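Local coordinates for NTD biosynthesis operon protein NtdA (Bacillus subtilis subsp. subtilis, PDB 4K2I) that transfers an amino group from glutamate to 3-dehydro-glucose 6-phosphate with pyridoxal phosphate, a step in kanosamine biosynthesis, at residues 64-69 with 426-431; 168-173 with 182-187; 223-228 with 241-246; 274-279 with 292-297. All coordinates share one frame; numbering follows the deposited sequence. Where two conformers were deposited one is given.

Contact 1: 64-69 with 426-431; sequences REISKV and QDRVME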
# COMPACT_ATOMS: atom_id res chain seq x y z
N ARG B 64 24.48 -7.14 33.37
CA ARG B 64 23.42 -6.14 33.32
C ARG B 64 22.11 -6.77 33.81
O ARG B 64 21.64 -7.77 33.26
CB ARG B 64 23.27 -5.57 31.90
CG ARG B 64 22.26 -4.46 31.77
CD ARG B 64 22.22 -3.89 30.35
NE ARG B 64 21.68 -4.83 29.37
CZ ARG B 64 20.39 -4.91 29.02
NH1 ARG B 64 19.49 -4.11 29.58
NH2 ARG B 64 20.00 -5.79 28.10
N GLU B 65 21.53 -6.19 34.86
CA GLU B 65 20.34 -6.78 35.45
C GLU B 65 19.16 -6.70 34.50
O GLU B 65 18.93 -5.69 33.86
CB GLU B 65 19.99 -6.11 36.79
CG GLU B 65 18.94 -6.91 37.56
CD GLU B 65 18.48 -6.23 38.84
OE1 GLU B 65 18.23 -6.97 39.82
OE2 GLU B 65 18.35 -4.98 38.87
N ILE B 66 18.43 -7.80 34.39
CA ILE B 66 17.27 -7.83 33.53
C ILE B 66 16.03 -8.26 34.28
O ILE B 66 16.00 -9.36 34.84
CB ILE B 66 17.53 -8.72 32.33
CG1 ILE B 66 18.54 -8.01 31.43
CG2 ILE B 66 16.23 -9.01 31.55
CD1 ILE B 66 19.06 -8.88 30.44
N SER B 67 15.03 -7.39 34.30
CA SER B 67 13.78 -7.68 35.01
C SER B 67 12.60 -7.98 34.06
O SER B 67 11.66 -8.66 34.45
CB SER B 67 13.42 -6.51 35.91
OG SER B 67 13.19 -5.35 35.14
N LYS B 68 12.66 -7.47 32.84
CA LYS B 68 11.64 -7.76 31.83
C LYS B 68 12.30 -8.17 30.52
O LYS B 68 13.37 -7.66 30.18
CB LYS B 68 10.77 -6.53 31.55
CG LYS B 68 10.11 -5.90 32.76
CD LYS B 68 9.22 -4.74 32.34
CE LYS B 68 8.58 -4.04 33.53
NZ LYS B 68 7.65 -2.95 33.10
N VAL B 69 11.66 -9.08 29.80
CA VAL B 69 12.09 -9.40 28.43
C VAL B 69 10.88 -9.37 27.52
O VAL B 69 10.11 -10.34 27.45
CB VAL B 69 12.82 -10.76 28.34
CG1 VAL B 69 13.25 -11.04 26.91
CG2 VAL B 69 14.02 -10.78 29.24
N GLN B 426 18.59 -13.09 26.60
CA GLN B 426 18.43 -14.48 26.24
C GLN B 426 18.75 -15.40 27.42
O GLN B 426 18.05 -16.39 27.63
CB GLN B 426 19.28 -14.84 25.02
CG GLN B 426 19.00 -16.24 24.51
CD GLN B 426 19.85 -16.60 23.32
OE1 GLN B 426 21.06 -16.38 23.33
NE2 GLN B 426 19.21 -17.12 22.27
N ASP B 427 19.80 -15.08 28.17
CA ASP B 427 20.12 -15.83 29.39
C ASP B 427 18.90 -15.93 30.30
O ASP B 427 18.52 -17.02 30.75
CB ASP B 427 21.29 -15.20 30.16
CG ASP B 427 22.61 -15.30 29.40
OD1 ASP B 427 22.71 -16.11 28.46
OD2 ASP B 427 23.55 -14.57 29.76
N ARG B 428 18.28 -14.78 30.54
CA ARG B 428 17.08 -14.70 31.37
C ARG B 428 15.96 -15.59 30.83
O ARG B 428 15.34 -16.34 31.59
CB ARG B 428 16.62 -13.24 31.46
CG ARG B 428 15.33 -13.03 32.22
CD ARG B 428 15.59 -12.93 33.70
NE ARG B 428 14.44 -12.48 34.49
CZ ARG B 428 14.50 -12.28 35.81
NH1 ARG B 428 15.64 -12.48 36.45
NH2 ARG B 428 13.43 -11.88 36.48
N VAL B 429 15.71 -15.52 29.53
CA VAL B 429 14.73 -16.41 28.91
C VAL B 429 15.02 -17.89 29.20
O VAL B 429 14.14 -18.65 29.62
CB VAL B 429 14.64 -16.21 27.38
CG1 VAL B 429 13.70 -17.25 26.77
CG2 VAL B 429 14.17 -14.80 27.05
N MET B 430 16.27 -18.29 29.01
CA MET B 430 16.62 -19.70 29.12
C MET B 430 16.57 -20.17 30.58
O MET B 430 16.06 -21.25 30.86
CB MET B 430 17.99 -19.95 28.48
CG MET B 430 18.01 -19.62 27.00
SD MET B 430 19.54 -20.08 26.15
CE MET B 430 20.70 -18.95 26.91
N GLU B 431 17.08 -19.34 31.49
CA GLU B 431 17.05 -19.64 32.93
C GLU B 431 15.63 -19.80 33.42
O GLU B 431 15.31 -20.75 34.13
CB GLU B 431 17.74 -18.52 33.72
CG GLU B 431 19.24 -18.42 33.49
CD GLU B 431 19.79 -17.00 33.71
OE1 GLU B 431 19.01 -16.09 34.08
OE2 GLU B 431 21.01 -16.80 33.49

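Contact 2: 168-173 with 182-187; sequences IYVDIN and DKIEEA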
# COMPACT_ATOMS: atom_id res chain seq x y z
N ILE B 168 -7.73 -25.38 0.03
CA ILE B 168 -7.91 -26.77 0.38
C ILE B 168 -6.80 -27.08 1.38
O ILE B 168 -5.64 -27.12 1.01
CB ILE B 168 -7.83 -27.68 -0.87
CG1 ILE B 168 -9.02 -27.40 -1.81
CG2 ILE B 168 -7.79 -29.16 -0.49
CD1 ILE B 168 -10.38 -27.79 -1.24
N TYR B 169 -7.16 -27.24 2.65
CA TYR B 169 -6.16 -27.40 3.70
C TYR B 169 -5.66 -28.83 3.82
O TYR B 169 -6.42 -29.80 3.69
CB TYR B 169 -6.69 -26.88 5.05
CG TYR B 169 -7.08 -25.42 4.96
CD1 TYR B 169 -6.10 -24.43 4.87
CD2 TYR B 169 -8.41 -25.04 4.90
CE1 TYR B 169 -6.45 -23.09 4.74
CE2 TYR B 169 -8.76 -23.71 4.79
CZ TYR B 169 -7.78 -22.74 4.71
OH TYR B 169 -8.14 -21.42 4.59
N VAL B 170 -4.36 -28.94 4.09
CA VAL B 170 -3.66 -30.21 4.18
C VAL B 170 -2.71 -30.15 5.38
O VAL B 170 -2.18 -29.09 5.70
CB VAL B 170 -2.94 -30.50 2.84
CG1 VAL B 170 -1.59 -31.16 3.02
CG2 VAL B 170 -3.84 -31.30 1.93
N ASP B 171 -2.51 -31.28 6.06
CA ASP B 171 -1.72 -31.36 7.29
C ASP B 171 -0.24 -30.99 7.09
O ASP B 171 0.32 -31.13 6.00
CB ASP B 171 -1.78 -32.78 7.86
CG ASP B 171 -2.12 -32.80 9.34
OD1 ASP B 171 -2.13 -31.73 10.00
OD2 ASP B 171 -2.38 -33.92 9.85
N ILE B 172 0.38 -30.54 8.18
CA ILE B 172 1.79 -30.20 8.17
C ILE B 172 2.64 -31.34 8.71
O ILE B 172 2.14 -32.27 9.34
CB ILE B 172 2.08 -29.00 9.09
CG1 ILE B 172 1.63 -29.32 10.53
CG2 ILE B 172 1.41 -27.76 8.56
CD1 ILE B 172 2.14 -28.35 11.56
N ASN B 173 3.94 -31.25 8.46
CA ASN B 173 4.90 -32.01 9.24
C ASN B 173 5.00 -31.38 10.63
O ASN B 173 5.33 -30.21 10.76
CB ASN B 173 6.25 -32.01 8.52
CG ASN B 173 7.32 -32.76 9.30
OD1 ASN B 173 7.55 -32.50 10.47
ND2 ASN B 173 7.98 -33.70 8.63
N ASP B 182 3.76 -35.38 1.79
CA ASP B 182 3.13 -36.70 1.73
C ASP B 182 1.61 -36.69 1.95
O ASP B 182 0.97 -37.73 1.86
CB ASP B 182 3.81 -37.68 2.69
CG ASP B 182 5.12 -38.19 2.14
OD1 ASP B 182 5.22 -38.36 0.90
OD2 ASP B 182 6.06 -38.41 2.93
N LYS B 183 1.05 -35.52 2.22
CA LYS B 183 -0.41 -35.39 2.39
C LYS B 183 -1.03 -34.64 1.22
O LYS B 183 -2.25 -34.47 1.17
CB LYS B 183 -0.74 -34.64 3.69
CG LYS B 183 -0.27 -35.34 4.96
CD LYS B 183 -1.21 -36.48 5.34
CE LYS B 183 -0.77 -37.11 6.66
NZ LYS B 183 -1.64 -38.25 7.06
N ILE B 184 -0.20 -34.18 0.30
CA ILE B 184 -0.65 -33.28 -0.77
C ILE B 184 -1.44 -34.03 -1.85
O ILE B 184 -2.53 -33.61 -2.22
CB ILE B 184 0.52 -32.49 -1.38
CG1 ILE B 184 1.00 -31.41 -0.40
CG2 ILE B 184 0.13 -31.85 -2.71
CD1 ILE B 184 2.20 -30.61 -0.88
N GLU B 185 -0.87 -35.13 -2.34
CA GLU B 185 -1.49 -35.92 -3.39
C GLU B 185 -2.93 -36.35 -3.06
O GLU B 185 -3.81 -36.29 -3.93
CB GLU B 185 -0.64 -37.14 -3.73
CG GLU B 185 -1.25 -38.01 -4.80
CD GLU B 185 -0.26 -38.99 -5.40
OE1 GLU B 185 0.68 -39.42 -4.70
OE2 GLU B 185 -0.44 -39.34 -6.60
N GLU B 186 -3.16 -36.76 -1.81
CA GLU B 186 -4.50 -37.10 -1.33
C GLU B 186 -5.56 -36.05 -1.68
O GLU B 186 -6.69 -36.40 -2.00
CB GLU B 186 -4.50 -37.24 0.20
CG GLU B 186 -3.98 -38.55 0.75
CD GLU B 186 -3.63 -38.45 2.24
OE1 GLU B 186 -4.42 -37.83 3.01
OE2 GLU B 186 -2.56 -38.99 2.62
N ALA B 187 -5.19 -34.78 -1.60
CA ALA B 187 -6.16 -33.68 -1.66
C ALA B 187 -6.42 -33.18 -3.06
O ALA B 187 -7.29 -32.33 -3.27
CB ALA B 187 -5.70 -32.54 -0.79

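Contact 3: 223-228 with 241-246; sequences EDACQG and TTLSFN. With PMP (4'-deoxy-4'-aminopyridoxal-5'-phosphate), chain M.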
# COMPACT_ATOMS: atom_id res chain seq x y z
N GLU B 223 5.00 -19.92 -3.94
CA GLU B 223 5.40 -20.10 -2.55
C GLU B 223 5.27 -18.82 -1.75
O GLU B 223 5.58 -17.72 -2.23
CB GLU B 223 6.81 -20.66 -2.43
CG GLU B 223 7.86 -19.76 -3.01
CD GLU B 223 9.24 -20.38 -3.01
OE1 GLU B 223 10.09 -19.84 -3.74
OE2 GLU B 223 9.47 -21.38 -2.28
N ASP B 224 4.78 -18.97 -0.52
CA ASP B 224 4.70 -17.86 0.40
C ASP B 224 6.00 -17.86 1.20
O ASP B 224 6.13 -18.59 2.19
CB ASP B 224 3.49 -18.01 1.33
CG ASP B 224 3.36 -16.87 2.33
OD1 ASP B 224 4.31 -16.07 2.47
OD2 ASP B 224 2.30 -16.77 2.99
N ALA B 225 6.96 -17.06 0.75
CA ALA B 225 8.24 -16.93 1.43
C ALA B 225 8.31 -15.59 2.16
O ALA B 225 9.39 -15.03 2.35
CB ALA B 225 9.38 -17.03 0.43
N CYS B 226 7.16 -15.08 2.57
CA CYS B 226 7.13 -13.78 3.23
C CYS B 226 7.99 -13.70 4.49
O CYS B 226 8.47 -12.63 4.84
CB CYS B 226 5.69 -13.32 3.46
SG CYS B 226 4.87 -12.95 1.88
N GLN B 227 8.23 -14.84 5.14
CA GLN B 227 9.11 -14.86 6.31
C GLN B 227 10.48 -15.49 6.01
O GLN B 227 11.26 -15.75 6.92
CB GLN B 227 8.45 -15.61 7.48
CG GLN B 227 7.08 -15.04 7.86
CD GLN B 227 6.44 -15.77 9.02
OE1 GLN B 227 6.91 -16.83 9.46
NE2 GLN B 227 5.36 -15.21 9.54
N GLY B 228 10.77 -15.76 4.74
CA GLY B 228 11.95 -16.54 4.42
C GLY B 228 13.06 -15.87 3.63
O GLY B 228 13.88 -16.57 3.03
N THR B 241 7.72 -16.79 -6.53
CA THR B 241 8.08 -16.57 -5.13
C THR B 241 7.53 -15.23 -4.64
O THR B 241 7.64 -14.22 -5.33
CB THR B 241 9.61 -16.56 -4.95
OG1 THR B 241 10.16 -17.81 -5.42
CG2 THR B 241 9.97 -16.34 -3.47
N THR B 242 6.93 -15.22 -3.45
CA THR B 242 6.43 -13.98 -2.87
C THR B 242 7.18 -13.62 -1.59
O THR B 242 7.48 -14.49 -0.79
CB THR B 242 4.90 -14.04 -2.58
OG1 THR B 242 4.63 -15.05 -1.61
CG2 THR B 242 4.13 -14.35 -3.86
N LEU B 243 7.45 -12.34 -1.42
CA LEU B 243 8.16 -11.83 -0.25
C LEU B 243 7.35 -10.71 0.38
O LEU B 243 6.55 -10.07 -0.29
CB LEU B 243 9.54 -11.28 -0.66
CG LEU B 243 10.57 -12.29 -1.20
CD1 LEU B 243 11.78 -11.58 -1.77
CD2 LEU B 243 10.99 -13.28 -0.12
N SER B 244 7.54 -10.50 1.69
CA SER B 244 7.04 -9.33 2.39
C SER B 244 8.22 -8.50 2.92
O SER B 244 9.22 -9.06 3.37
CB SER B 244 6.18 -9.73 3.58
OG SER B 244 5.95 -8.59 4.39
N PHE B 245 8.09 -7.17 2.85
CA PHE B 245 9.09 -6.27 3.43
C PHE B 245 8.46 -5.41 4.53
O PHE B 245 8.89 -4.27 4.77
CB PHE B 245 9.73 -5.37 2.36
CG PHE B 245 10.29 -6.14 1.18
CD1 PHE B 245 11.24 -7.12 1.37
CD2 PHE B 245 9.86 -5.87 -0.11
CE1 PHE B 245 11.75 -7.84 0.29
CE2 PHE B 245 10.36 -6.59 -1.20
CZ PHE B 245 11.31 -7.58 -0.99
N ASN B 246 7.44 -5.93 5.20
CA ASN B 246 6.86 -5.18 6.30
C ASN B 246 7.91 -5.05 7.42
O ASN B 246 8.88 -5.82 7.46
CB ASN B 246 5.46 -5.70 6.72
CG ASN B 246 5.49 -6.86 7.72
OD1 ASN B 246 6.40 -7.01 8.53
ND2 ASN B 246 4.43 -7.66 7.68
N1 PMP M . 2.47 -14.58 4.64
C2 PMP M . 3.09 -14.72 5.86
C2A PMP M . 3.54 -16.10 6.27
C3 PMP M . 3.25 -13.58 6.67
O3 PMP M . 3.85 -13.63 7.90
C4 PMP M . 2.80 -12.34 6.24
C4A PMP M . 3.00 -11.11 7.15
N4A PMP M . 3.01 -11.43 8.59
C5 PMP M . 2.18 -12.24 4.98
C6 PMP M . 2.02 -13.37 4.20
C5A PMP M . 1.66 -10.94 4.44
O4P PMP M . 2.71 -10.04 4.22
P PMP M . 2.43 -8.46 4.22
O1P PMP M . 1.13 -8.20 3.50
O2P PMP M . 3.62 -7.72 3.60
O3P PMP M . 2.19 -8.03 5.69

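Contact 4: 274-279 with 292-297; sequences FSYHGF and GFNSKM. With PMP (4'-deoxy-4'-aminopyridoxal-5'-phosphate), chain C.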
# COMPACT_ATOMS: atom_id res chain seq x y z
N PHE B 274 -1.37 -6.73 -13.61
CA PHE B 274 -2.24 -6.79 -12.44
C PHE B 274 -1.83 -5.79 -11.36
O PHE B 274 -2.67 -5.30 -10.62
CB PHE B 274 -2.32 -8.21 -11.86
CG PHE B 274 -3.36 -9.09 -12.52
CD1 PHE B 274 -4.71 -8.87 -12.31
CD2 PHE B 274 -2.97 -10.15 -13.33
CE1 PHE B 274 -5.67 -9.67 -12.92
CE2 PHE B 274 -3.92 -10.96 -13.94
CZ PHE B 274 -5.28 -10.71 -13.74
N SER B 275 -0.54 -5.48 -11.29
CA SER B 275 -0.03 -4.63 -10.21
C SER B 275 -0.37 -3.17 -10.46
O SER B 275 -0.30 -2.34 -9.56
CB SER B 275 1.50 -4.78 -10.07
OG SER B 275 2.17 -4.02 -11.07
N TYR B 276 -0.72 -2.85 -11.70
CA TYR B 276 -1.00 -1.46 -12.04
C TYR B 276 -2.16 -1.32 -13.03
O TYR B 276 -1.96 -1.08 -14.22
CB TYR B 276 0.27 -0.76 -12.54
CG TYR B 276 0.13 0.73 -12.57
CD1 TYR B 276 -0.20 1.43 -11.42
CD2 TYR B 276 0.31 1.45 -13.75
CE1 TYR B 276 -0.34 2.81 -11.43
CE2 TYR B 276 0.17 2.83 -13.78
CZ TYR B 276 -0.16 3.50 -12.61
OH TYR B 276 -0.31 4.87 -12.61
N HIS B 277 -3.38 -1.53 -12.51
CA HIS B 277 -4.63 -1.18 -13.19
C HIS B 277 -4.95 -1.94 -14.48
O HIS B 277 -5.86 -1.53 -15.21
CB HIS B 277 -4.69 0.32 -13.45
CG HIS B 277 -4.80 1.14 -12.21
ND1 HIS B 277 -5.86 1.04 -11.35
CD2 HIS B 277 -3.95 2.04 -11.66
CE1 HIS B 277 -5.68 1.86 -10.32
NE2 HIS B 277 -4.53 2.48 -10.49
N GLY B 278 -4.22 -3.01 -14.77
CA GLY B 278 -4.42 -3.75 -15.99
C GLY B 278 -3.86 -3.04 -17.21
O GLY B 278 -4.18 -3.39 -18.35
N PHE B 279 -3.03 -2.03 -16.98
CA PHE B 279 -2.44 -1.26 -18.07
C PHE B 279 -1.37 -2.06 -18.79
O PHE B 279 -0.66 -2.87 -18.18
CB PHE B 279 -1.80 0.03 -17.54
CG PHE B 279 -2.77 1.06 -17.01
CD1 PHE B 279 -4.12 1.02 -17.36
CD2 PHE B 279 -2.33 2.07 -16.17
CE1 PHE B 279 -5.01 1.98 -16.87
CE2 PHE B 279 -3.21 3.04 -15.67
CZ PHE B 279 -4.55 2.99 -16.02
N GLY B 292 -7.07 -4.37 -13.01
CA GLY B 292 -5.90 -4.54 -12.18
C GLY B 292 -6.04 -3.73 -10.90
O GLY B 292 -7.07 -3.10 -10.66
N PHE B 293 -4.98 -3.73 -10.10
CA PHE B 293 -5.01 -3.07 -8.82
C PHE B 293 -4.08 -1.87 -8.83
O PHE B 293 -3.50 -1.53 -9.87
CB PHE B 293 -4.59 -4.06 -7.72
CG PHE B 293 -5.44 -5.30 -7.66
CD1 PHE B 293 -6.62 -5.33 -6.93
CD2 PHE B 293 -5.04 -6.46 -8.32
CE1 PHE B 293 -7.40 -6.48 -6.87
CE2 PHE B 293 -5.82 -7.62 -8.28
CZ PHE B 293 -7.00 -7.63 -7.55
N ASN B 294 -3.95 -1.22 -7.68
CA ASN B 294 -2.98 -0.16 -7.50
C ASN B 294 -2.02 -0.67 -6.45
O ASN B 294 -2.07 -0.24 -5.29
CB ASN B 294 -3.66 1.12 -7.05
CG ASN B 294 -2.71 2.30 -7.03
OD1 ASN B 294 -1.58 2.20 -7.49
ND2 ASN B 294 -3.17 3.43 -6.49
N SER B 295 -1.16 -1.59 -6.86
CA SER B 295 -0.40 -2.35 -5.88
C SER B 295 1.09 -2.47 -6.12
O SER B 295 1.69 -3.45 -5.68
CB SER B 295 -1.00 -3.74 -5.71
OG SER B 295 -2.29 -3.64 -5.14
N LYS B 296 1.69 -1.50 -6.80
CA LYS B 296 3.16 -1.41 -6.86
C LYS B 296 3.71 -0.87 -5.53
O LYS B 296 3.02 -0.13 -4.83
CB LYS B 296 3.60 -0.49 -8.01
CG LYS B 296 3.14 -0.91 -9.40
CD LYS B 296 3.60 0.10 -10.44
CE LYS B 296 5.11 0.05 -10.64
NZ LYS B 296 5.63 1.23 -11.38
N MET B 297 4.94 -1.23 -5.19
CA MET B 297 5.64 -0.60 -4.07
C MET B 297 5.89 0.89 -4.39
O MET B 297 6.02 1.25 -5.57
CB MET B 297 6.96 -1.34 -3.84
CG MET B 297 7.80 -0.83 -2.67
SD MET B 297 9.28 -1.85 -2.51
CE MET B 297 10.03 -1.18 -1.03
N1 PMP C . -10.54 7.96 -8.80
C2 PMP C . -10.02 9.05 -9.48
C2A PMP C . -10.95 10.02 -10.17
C3 PMP C . -8.63 9.25 -9.51
O3 PMP C . -8.11 10.32 -10.18
C4 PMP C . -7.79 8.35 -8.86
C4A PMP C . -6.27 8.57 -8.91
N4A PMP C . -5.83 9.21 -10.16
C5 PMP C . -8.34 7.26 -8.19
C6 PMP C . -9.72 7.07 -8.17
C5A PMP C . -7.48 6.25 -7.48
O4P PMP C . -6.79 6.83 -6.40
P PMP C . -5.41 6.19 -5.86
O1P PMP C . -5.48 4.69 -5.83
O2P PMP C . -5.10 6.78 -4.48
O3P PMP C . -4.33 6.56 -6.90

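Contact 1: 64-69 with 426-431
Ile66 and Val69 pack on Arg428 and Val429 in a mainly apolar contact between a loop of the N-terminal region and a helix of the aminotransferase part. It joins pieces of chain more than 350 residues apart, buries 221 Å² in all, and contains no hydrogen bond between the two segments. Arg428 is its hub, and its aliphatic and charged halves do different work. CG meets two branched side chains, lying 4.0 Å from Val69 CG2 and 4.2 Å from Ile66 CG2. With CG anti to the backbone N (chi1 176°) and a bend at the next bond (chi2 85°), the chain passes Ile66 in the opposite direction and carries its flat end over the loop backbone. There Ile66 O stands 3.3 Å above the guanidinium plane, over its centre, and its nearest guanidinium atom is CZ, 3.4 Å away. This is a carbonyl set against the face of a cationic group, an approach that is probably electrostatically favourable although no N-H points at the oxygen. NE bonds instead to Phe373 O, which steadies the rotation of the group. An arginine suits the place because its methylenes can pack against the branched side chains while its end remains polar at a partly exposed margin. Deeper in, Val69 CG1 touches Val429 CG2 at 3.9 Å, the two side chains meeting at about a right angle; short beta-branched residues fit such a buried spot. Val69 is also tied by backbone bonds to Gly374 and Gln376, just after helix 362-373. Helix 423-438 thus has the loop and Val375 beside Arg428, while Tyr326 of helix 312-329 packs against Val429.

Contact 2: 168-173 with 182-187
Ile168, on strand 166-169, begins the contact by laying CG2, the branch anti to its backbone N, against Ala187 CB at 4.0 Å. Two residues on, Val170 does most of the work by spreading its two methyl groups over the other segment. CG2 is 3.5 Å from Ala187 CB and 3.6 Å from Lys183 O. CG1 sits 3.6 Å from Lys183 CB and approaches Ile184 CG1 at 4.3 Å. The single methyl of Ala187 is the surface on which Val170 CG2 and Ile168 CG2 both rest, and the forked valine fills the angle between alanine and lysine. At Asp171 the character changes: its CB is 4.2 Å from Lys183 CG, but the charged ends do not join, Asp171 OD2 and Lys183 NZ staying 5.2 Å apart. The carboxylate bonds elsewhere, OD1 to Thr405 OG1 and OD2 to His404 N at the start of helix 403-411, where the helix end would probably favour a negative charge. A backbone bond between Asp171 and Asp180 ties in the intervening chain. Segment 182-187 itself meets 168-173, at the mixed sheet's outermost strand within this chain, by van der Waals contact without hydrogen bonds, Lys183 contributing its first methylenes and backbone while its amino end leads away.

Contact 3: 223-228 with 241-246
Glu223 and Thr241 pair as neighbours on parallel strands, and at this end the contact is tightest. Thr241 OG1 gives a short 2.6 Å bond to Glu223 OE1, met on its anti lone pair; the other oxygen, OE2, is held by His199. On the next residue Thr242 binds Glu223 O twice, through N at 3.1 Å and through OG1 at 2.9 Å. The hydroxyl can reach because it lies between the backbone N and carbonyl carbon (chi1 63°), which makes threonine apt here. Beyond a weak bond from Ala225 N to Thr242 O, the pairing gives way. Cys226 packs on Ser244 without a hydrogen bond, CB to CB at 3.6 Å, with SG against the backbone between Leu243 and Ser244. This looser side is filled by the cofactor, not by solvent. Pyridoxamine phosphate links the two segments: Gln227 NE2 binds its O3 at 2.7 Å and Ser244 OG its O2P at 2.6 Å. Asp224 OD2 lies 2.7 Å from the ring N1, the position of the aspartate facing the pyridine nitrogen in fold type I aminotransferases; Thr156 binds this oxygen, and OD1 closes an Asx turn onto Cys226 N. In the mixed sheet, strand 240-244 runs between 220-224 and 258-262, with helix 127-137 over Thr242 and helix 103-116 against Leu243.

Contact 4: 274-279 with 292-297
Gly292 starts the contact by running against the turn at His277 and Gly278, its CA 3.4 Å from Gly278 N, an approach that a residue without a side chain makes possible. Phe293 follows with both backbone polar atoms engaged: N binds Phe274 O at 2.8 Å in a nearly straight bond (168°), and O accepts from His277 N at 2.6 Å, in the carbonyl plane. The same oxygen stands 3.7 Å above the centre of the His277 imidazole. The Phe293 ring meanwhile meets Phe274 O at its edge, CD2 lying 3.5 Å away. Asn294 runs alongside His277 and Tyr276, pointing the same way, with CB 3.8 Å from His277 NE2; the amide is turned 61° to the tyrosine ring. Its side chain leaves on the side opposite the backbone N (chi1 -172°), which carries ND2 out to bind phosphate oxygen O1P of the cofactor in the second subunit's active site. An amide suits this task, donating to an anion without adding charge. Ser295 then gives its N to Ser275 O at 2.9 Å. Lys296 lays its methylenes across Tyr276, CD 4.0 Å from Tyr276 CB, and NZ stands too far over the ring for more than a weak cation-pi attraction. Tyr276 is itself a substrate-binding residue. The contact thus joins the end of helix 265-275 to the loop before helix 299-308. Helix 127-137 borders Phe274, Phe293 and Ser295, helix 103-116 borders Lys296, and the second subunit contributes Phe153, edge-to-face with His277, and Lys256, which binds Lys296 O.

How the contacts relate
Contacts 3 and 4 are buried, contacts 1 and 2 partly so. Contact 3 lies about 6 Å from the chain's centre, measured between centres, whereas contacts 1, 2 and 4 lie more than 20 Å out; contact 4 is nevertheless buried, with the second subunit packing against it. Contacts 2 and 3 reach the same mixed sheet, at an outer strand and inside it respectively. Chemistry follows place: contacts 1 and 2 rest mainly on aliphatic packing, with a carbonyl over a guanidinium in contact 1; contact 4 is bonded backbone to backbone, and contact 3 adds threonine hydroxyls. Contacts 3 and 4 serve equivalent cofactor sites of the homodimer, contact 3 in its own subunit and contact 4 across the interface.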